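Local coordinates for LEOA (Escherichia coli, PDB 4AUR), which is a bacterial dynamin, a GTPase of enterotoxigenic E. coli that probably acts on membranes and may be linked to toxin release, at residues T235-F238 with H243-S246. Residues are numbered along the deposited sequence; the frame is centred on the assembly and turned at random.
Sequences TYWF and HYES
The indole of Trp-237 meets His-243 at its edge and has one face taken by a residue of its own helix, Tyr-236, while Tyr-244 approaches obliquely from the side of the plane away from Tyr-236. His-243 lies close to the indole plane, with ND1 3.8 Å from Trp-237 CZ3 at the rim of the six-membered ring. Tyr-236 CE2 stands over the centre of the indole, 3.9 Å above its plane. The ring of Tyr-244 is turned 43° from the five-membered ring of Trp-237, and the two centroids are 5.6 Å apart. Tyr-244 CD1 does the touching, 3.4 Å from Trp-237 CB and 3.7 Å from Trp-237 CG. Further along the indole, Trp-237 CE3 rests 3.9 Å from Tyr-244 CB. With CG anti to the backbone N (chi1 165°), the phenol runs past the root of the tryptophan side chain rather than across its six-membered ring.

Two short consecutive helices, 234-237 and 241-248, meet here, joined by a short connection: four residues separate the segments, and the helices pack through Trp-237 and Tyr-244, with Trp-237 CA and Tyr-244 CA 5.9 Å apart. The pair follows strand 221-224, an outer strand of the P-loop GTPase sheet, and leads into helix 250-273, where Tyr-244 also packs on Ile-250.

Both buried aromatics have their polar ends satisfied by the chain just after that strand. Trp-237 NE1 is hydrogen-bonded to the carbonyl O of Pro-229, and Tyr-244 OH to that of Ser-227; these two bonds to backbone carbonyls fix the polar ends of the side chains, with the carbon contact between them.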
loop_
_atom_site.group_PDB
_atom_site.type_symbol
_atom_site.label_atom_id
_atom_site.label_comp_id
_atom_site.label_asym_id
_atom_site.label_seq_id
_atom_site.Cartn_x
_atom_site.Cartn_y
_atom_site.Cartn_z
ATOM N N THR A 235 6.417 53.050 33.027
ATOM C CA THR A 235 6.195 54.347 32.388
ATOM C C THR A 235 7.520 54.990 31.981
ATOM O O THR A 235 7.633 55.577 30.899
ATOM C CB THR A 235 5.452 55.307 33.328
ATOM O OG1 THR A 235 4.282 54.661 33.850
ATOM C CG2 THR A 235 5.057 56.584 32.594
ATOM N N TYR A 236 8.518 54.858 32.849
ATOM C CA TYR A 236 9.867 55.320 32.560
ATOM C C TYR A 236 10.610 54.411 31.578
ATOM O O TYR A 236 11.159 54.894 30.589
ATOM C CB TYR A 236 10.662 55.478 33.864
ATOM C CG TYR A 236 12.180 55.494 33.714
ATOM C CD1 TYR A 236 12.842 56.546 33.076
ATOM C CD2 TYR A 236 12.949 54.463 34.237
ATOM C CE1 TYR A 236 14.226 56.554 32.955
ATOM C CE2 TYR A 236 14.327 54.462 34.126
ATOM C CZ TYR A 236 14.961 55.507 33.487
ATOM O OH TYR A 236 16.331 55.477 33.394
ATOM N N TRP A 237 10.630 53.104 31.840
ATOM C CA TRP A 237 11.435 52.177 31.022
ATOM C C TRP A 237 10.961 52.047 29.553
ATOM O O TRP A 237 11.766 51.761 28.649
ATOM C CB TRP A 237 11.526 50.803 31.679
ATOM C CG TRP A 237 12.529 50.692 32.824
ATOM C CD1 TRP A 237 12.245 50.500 34.142
ATOM C CD2 TRP A 237 13.967 50.734 32.735
ATOM N NE1 TRP A 237 13.402 50.416 34.879
ATOM C CE2 TRP A 237 14.473 50.559 34.042
ATOM C CE3 TRP A 237 14.872 50.914 31.684
ATOM C CZ2 TRP A 237 15.841 50.564 34.328
ATOM C CZ3 TRP A 237 16.238 50.916 31.970
ATOM C CH2 TRP A 237 16.706 50.741 33.282
ATOM N N PHE A 238 9.676 52.280 29.301
ATOM C CA PHE A 238 9.192 52.290 27.919
ATOM C C PHE A 238 9.756 53.466 27.130
ATOM O O PHE A 238 9.888 53.386 25.906
ATOM C CB PHE A 238 7.659 52.285 27.843
ATOM C CG PHE A 238 7.024 51.020 28.370
ATOM C CD1 PHE A 238 7.708 49.812 28.368
ATOM C CD2 PHE A 238 5.725 51.039 28.852
ATOM C CE1 PHE A 238 7.116 48.663 28.857
ATOM C CE2 PHE A 238 5.127 49.889 29.327
ATOM C CZ PHE A 238 5.821 48.701 29.334
ATOM N N HIS A 243 17.000 49.986 25.643
ATOM C CA HIS A 243 17.860 49.824 26.803
ATOM C C HIS A 243 17.205 48.843 27.770
ATOM O O HIS A 243 17.855 47.962 28.325
ATOM C CB HIS A 243 18.123 51.163 27.486
ATOM C CG HIS A 243 19.333 51.149 28.362
ATOM N ND1 HIS A 243 19.287 51.469 29.702
ATOM C CD2 HIS A 243 20.621 50.820 28.097
ATOM C CE1 HIS A 243 20.496 51.355 30.221
ATOM N NE2 HIS A 243 21.324 50.959 29.269
ATOM N N TYR A 244 15.902 49.010 27.945
ATOM C CA TYR A 244 15.097 48.165 28.813
ATOM C C TYR A 244 15.116 46.676 28.455
ATOM O O TYR A 244 15.222 45.828 29.339
ATOM C CB TYR A 244 13.674 48.687 28.767
ATOM C CG TYR A 244 12.637 47.755 29.304
ATOM C CD1 TYR A 244 12.384 47.680 30.657
ATOM C CD2 TYR A 244 11.878 46.976 28.451
ATOM C CE1 TYR A 244 11.410 46.844 31.157
ATOM C CE2 TYR A 244 10.903 46.128 28.940
ATOM C CZ TYR A 244 10.674 46.069 30.294
ATOM O OH TYR A 244 9.703 45.237 30.784
ATOM N N GLU A 245 15.002 46.378 27.163
ATOM C CA GLU A 245 14.963 44.991 26.673
ATOM C C GLU A 245 16.233 44.201 26.965
ATOM O O GLU A 245 16.175 43.001 27.246
ATOM C CB GLU A 245 14.679 44.951 25.167
ATOM C CG GLU A 245 13.227 45.238 24.831
ATOM C CD GLU A 245 12.963 45.272 23.344
ATOM O OE1 GLU A 245 13.822 44.801 22.566
ATOM O OE2 GLU A 245 11.891 45.775 22.950
ATOM N N SER A 246 17.374 44.874 26.880
ATOM C CA SER A 246 18.663 44.245 27.136
ATOM C C SER A 246 18.820 43.956 28.622
ATOM O O SER A 246 19.489 43.000 29.003
ATOM C CB SER A 246 19.809 45.152 26.656
ATOM O OG SER A 246 19.641 45.528 25.296
#